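Local coordinates for protein TSC1 N-terminal domain (Chaetomium thermophilum, PDB 7A0M) that binds lysosomal phosphatidylinositol phosphates, which is required for translocation of the TSC complex and for regulation of mTORC1, at the interface of chains A and B. Sequence-based numbering; all coordinates share one arbitrary frame. Chains: chain A/B, TSC1 N-terminal domain.

Contact 1: the interface of chains A and B. Residues chain A 331, 378, 382-383; chain B 331, 339, 378, 382.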
loop_
_atom_site.group_PDB
_atom_site.type_symbol
_atom_site.label_atom_id
_atom_site.label_comp_id
_atom_site.label_asym_id
_atom_site.label_seq_id
_atom_site.Cartn_x
_atom_site.Cartn_y
_atom_site.Cartn_z
ATOM N N TYR A 331 9.068 -1.817 8.844
ATOM C CA TYR A 331 8.606 -2.110 7.494
ATOM C C TYR A 331 9.309 -1.239 6.460
ATOM O O TYR A 331 9.509 -1.673 5.320
ATOM C CB TYR A 331 7.091 -1.919 7.415
ATOM C CG TYR A 331 6.503 -2.145 6.042
ATOM C CD1 TYR A 331 6.317 -3.430 5.549
ATOM C CD2 TYR A 331 6.123 -1.074 5.242
ATOM C CE1 TYR A 331 5.775 -3.643 4.295
ATOM C CE2 TYR A 331 5.581 -1.278 3.986
ATOM C CZ TYR A 331 5.409 -2.565 3.519
ATOM O OH TYR A 331 4.870 -2.774 2.271
ATOM N N LEU A 378 2.354 -1.030 -0.555
ATOM C CA LEU A 378 3.307 -2.060 -0.948
ATOM C C LEU A 378 4.704 -1.458 -1.049
ATOM O O LEU A 378 4.897 -0.401 -1.657
ATOM C CB LEU A 378 2.894 -2.687 -2.279
ATOM C CG LEU A 378 3.801 -3.805 -2.802
ATOM C CD1 LEU A 378 3.737 -5.018 -1.884
ATOM C CD2 LEU A 378 3.431 -4.185 -4.228
ATOM N N PHE A 382 9.858 -5.088 -2.536
ATOM C CA PHE A 382 9.221 -6.277 -3.081
ATOM C C PHE A 382 9.375 -6.379 -4.595
ATOM O O PHE A 382 9.108 -7.447 -5.155
ATOM C CB PHE A 382 7.742 -6.305 -2.686
ATOM C CG PHE A 382 7.514 -6.590 -1.224
ATOM C CD1 PHE A 382 7.663 -7.874 -0.722
ATOM C CD2 PHE A 382 7.161 -5.574 -0.350
ATOM C CE1 PHE A 382 7.457 -8.139 0.622
ATOM C CE2 PHE A 382 6.957 -5.832 0.993
ATOM C CZ PHE A 382 7.104 -7.115 1.478
ATOM N N TYR A 383 9.792 -5.304 -5.266
ATOM C CA TYR A 383 10.106 -5.337 -6.687
ATOM C C TYR A 383 11.586 -5.525 -6.956
ATOM O O TYR A 383 11.980 -5.601 -8.121
ATOM C CB TYR A 383 9.732 -4.006 -7.349
ATOM C CG TYR A 383 8.277 -3.655 -7.495
ATOM C CD1 TYR A 383 7.277 -4.592 -7.306
ATOM C CD2 TYR A 383 7.904 -2.359 -7.821
ATOM C CE1 TYR A 383 5.942 -4.244 -7.444
ATOM C CE2 TYR A 383 6.584 -2.006 -7.960
ATOM C CZ TYR A 383 5.608 -2.949 -7.770
ATOM O OH TYR A 383 4.293 -2.580 -7.913
ATOM N N TYR B 331 -2.703 -8.372 -8.563
ATOM C CA TYR B 331 -2.135 -8.207 -7.231
ATOM C C TYR B 331 -3.077 -8.720 -6.151
ATOM O O TYR B 331 -2.619 -9.195 -5.105
ATOM C CB TYR B 331 -1.796 -6.734 -6.997
ATOM C CG TYR B 331 -1.260 -6.421 -5.620
ATOM C CD1 TYR B 331 0.052 -6.720 -5.278
ATOM C CD2 TYR B 331 -2.064 -5.812 -4.665
ATOM C CE1 TYR B 331 0.547 -6.429 -4.021
ATOM C CE2 TYR B 331 -1.579 -5.518 -3.406
ATOM C CZ TYR B 331 -0.272 -5.829 -3.090
ATOM O OH TYR B 331 0.213 -5.536 -1.837
ATOM N N VAL B 339 4.522 -9.717 -7.790
ATOM C CA VAL B 339 5.668 -8.861 -7.497
ATOM C C VAL B 339 6.973 -9.595 -7.781
ATOM O O VAL B 339 7.995 -8.963 -8.069
ATOM C CB VAL B 339 5.609 -8.345 -6.047
ATOM C CG1 VAL B 339 4.278 -7.658 -5.779
ATOM C CG2 VAL B 339 5.845 -9.478 -5.056
ATOM N N LEU B 378 -0.312 -3.157 1.447
ATOM C CA LEU B 378 0.350 -4.444 1.611
ATOM C C LEU B 378 -0.682 -5.566 1.661
ATOM O O LEU B 378 -1.677 -5.483 2.389
ATOM C CB LEU B 378 1.197 -4.446 2.884
ATOM C CG LEU B 378 1.964 -5.737 3.182
ATOM C CD1 LEU B 378 3.041 -5.984 2.133
ATOM C CD2 LEU B 378 2.566 -5.701 4.578
ATOM N N PHE B 382 1.329 -11.684 2.114
ATOM C CA PHE B 382 2.714 -11.536 2.536
ATOM C C PHE B 382 2.913 -11.924 3.997
ATOM O O PHE B 382 4.058 -12.112 4.420
ATOM C CB PHE B 382 3.195 -10.104 2.280
ATOM C CG PHE B 382 3.368 -9.775 0.818
ATOM C CD1 PHE B 382 4.453 -10.263 0.105
ATOM C CD2 PHE B 382 2.446 -8.980 0.156
ATOM C CE1 PHE B 382 4.611 -9.964 -1.237
ATOM C CE2 PHE B 382 2.601 -8.680 -1.186
ATOM C CZ PHE B 382 3.685 -9.173 -1.882
#
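A:Phe382 and B:Phe382 meet along matching rims. Their side chains run past one another in opposite directions. The CD1–CE1 side of one ring faces the CD1–CE1 side of the other, and CE1 of A:Phe382 lies 3.7 Å from CD1 of B:Phe382. The ring planes are turned by roughly 45°, so this is neither a flat stack nor a T-shape. As equivalent residues, the two rings sit about the two-fold axis.

A:Leu378 reaches across to B:Tyr331, and B:Leu378 to A:Tyr331, the side chains of each pair pointing opposite ways. In A:Leu378, CG stands opposite the backbone N (chi1 -179°), which points the branched end toward chain B. CD1 rests 3.6 Å from the phenol oxygen OH of B:Tyr331. CD2 lies 3.7 Å from ring carbon CE1 of the same tyrosine. The twin pair, B:Leu378 and A:Tyr331, repeats this with CD1 and OH 3.7 Å apart.

CD1 of A:Leu378 has a second neighbour, CE2 of B:Phe382, at 3.9 Å. These two side chains cross at about a right angle. A:Leu378 therefore lies against both B:Tyr331 and B:Phe382.

B:Val339 offers its two methyls in different directions. Its CG1 is 3.9 Å from CD2 of A:Leu378, and CE1 of A:Tyr383 approaches the same methyl. Its CG2 lies in the ring plane at the edge of B:Phe382, a contact within chain B that probably helps to fix the ring. The backbone carbonyl O of A:Phe382 packs on CB of B:Val339 at 3.7 Å.

With an alanine in place of B:Phe382, the rim of A:Phe382 would probably lose the ring it packs against, and CD1 of A:Leu378 one of its neighbours, opening a gap near the axis.

The patch is an apolar part of a two-fold interface. It probably helps two TSC1 N-terminal domains to pair, although the crystal alone does not prove the dimer.

Contact 2: the interface of chains A and B. Residues chain A 384-386; chain B 343.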
loop_
_atom_site.group_PDB
_atom_site.type_symbol
_atom_site.label_atom_id
_atom_site.label_comp_id
_atom_site.label_asym_id
_atom_site.label_seq_id
_atom_site.Cartn_x
_atom_site.Cartn_y
_atom_site.Cartn_z
ATOM N N GLU A 384 12.412 -5.642 -5.925
ATOM C CA GLU A 384 13.839 -5.484 -6.164
ATOM C C GLU A 384 14.687 -6.541 -5.476
ATOM O O GLU A 384 15.743 -6.926 -5.988
ATOM C CB GLU A 384 14.276 -4.088 -5.711
ATOM C CG GLU A 384 14.839 -3.208 -6.808
ATOM C CD GLU A 384 14.750 -1.735 -6.457
ATOM O OE1 GLU A 384 13.760 -1.336 -5.809
ATOM O OE2 GLU A 384 15.676 -0.978 -6.813
ATOM N N TYR A 385 14.240 -7.017 -4.319
ATOM C CA TYR A 385 15.092 -7.821 -3.464
ATOM C C TYR A 385 14.401 -9.115 -3.079
ATOM O O TYR A 385 13.175 -9.244 -3.137
ATOM C CB TYR A 385 15.464 -7.053 -2.187
ATOM C CG TYR A 385 16.071 -5.700 -2.464
ATOM C CD1 TYR A 385 17.391 -5.577 -2.871
ATOM C CD2 TYR A 385 15.320 -4.542 -2.327
ATOM C CE1 TYR A 385 17.945 -4.334 -3.133
ATOM C CE2 TYR A 385 15.867 -3.298 -2.585
ATOM C CZ TYR A 385 17.179 -3.201 -2.988
ATOM O OH TYR A 385 17.724 -1.966 -3.247
ATOM N N THR A 386 15.225 -10.076 -2.688
ATOM C CA THR A 386 14.790 -11.251 -1.964
ATOM C C THR A 386 14.978 -10.980 -0.477
ATOM O O THR A 386 15.448 -9.914 -0.071
ATOM C CB THR A 386 15.571 -12.486 -2.415
ATOM O OG1 THR A 386 16.951 -12.336 -2.057
ATOM C CG2 THR A 386 15.461 -12.663 -3.920
ATOM N N ARG B 343 9.897 -8.355 -9.993
ATOM C CA ARG B 343 11.242 -8.352 -9.428
ATOM C C ARG B 343 12.238 -9.022 -10.362
ATOM O O ARG B 343 13.323 -8.485 -10.618
ATOM C CB ARG B 343 11.258 -9.064 -8.075
ATOM C CG ARG B 343 12.648 -9.118 -7.456
ATOM C CD ARG B 343 12.705 -10.016 -6.235
ATOM N NE ARG B 343 12.440 -11.411 -6.578
ATOM C CZ ARG B 343 13.371 -12.272 -6.982
ATOM N NH1 ARG B 343 14.633 -11.878 -7.099
ATOM N NH2 ARG B 343 13.044 -13.523 -7.273
HETATM O O HOH W 1 16.093 -9.523 -7.173
#
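The guanidinium of B:Arg343 has the methyl CG2 of A:Thr386 over one face. The methyl stands 3.4 Å above the plane and is shifted toward the rim, on the NH1 side. Water 1 lies at the edge of the same group, in its plane. The ring of A:Tyr385 has a different neighbour. One of its faces carries CB of A:Glu384 from its own chain, 3.5 Å above the plane and also near the rim.

The in-plane water joins the two chains. NH1 of B:Arg343 donates to it over 2.8 Å, with an angle of 147° at the hydrogen, so the bond is somewhat bent. On the other side the water lies 2.9 Å from the backbone carbonyl O of A:Glu384. The arginine is thus linked to main chain rather than to the glutamate carboxylate.

The aliphatic part of B:Arg343 packs on the A:Glu384–A:Tyr385 backbone. Its CG lies 3.8 Å from the backbone N of A:Glu384. Its CD comes 3.2 Å from the carbonyl O of A:Tyr385. The side chain starts extended and then bends at chi3 (65°). This turn carries the guanidinium past the tyrosine carbonyl and against the threonine methyl. The nearby carbonyl oxygens would probably favour the positive charge, though no direct bond to them is formed here.

A:Thr386 meets the arginine obliquely. At chi1 65°, its OG1 is tucked in close to both the backbone N and the carbonyl carbon, while CG2 stands opposite the carbonyl carbon. That choice puts the methyl, not the hydroxyl, against the guanidinium. The hydroxyl points away from the arginine.

The patch is a small, partly water-mediated seam of the two-fold interface. It lies where the C-terminal end of helix 335-343 of chain B meets the loop after 3-10 helix 380-383 of chain A. Within it, CG2 of A:Thr386 is 3.7 Å from CZ, the central carbon of the B:Arg343 guanidinium.

The C-alpha centres of contact 1 and contact 2 are about 10 Å apart, so they form neighbouring parts of one surface. Helix 335-343 of chain B serves both, giving B:Val339 to contact 1 and B:Arg343, one turn on, to contact 2. In chain A, the 3-10 helix 380-383 of contact 1 runs directly into residues 384-386 of contact 2. The apolar patch at the two-fold axis thus passes into a water-bridged flank. By symmetry the flank recurs with the chains exchanged. Together they probably fix how the two domains sit against each other.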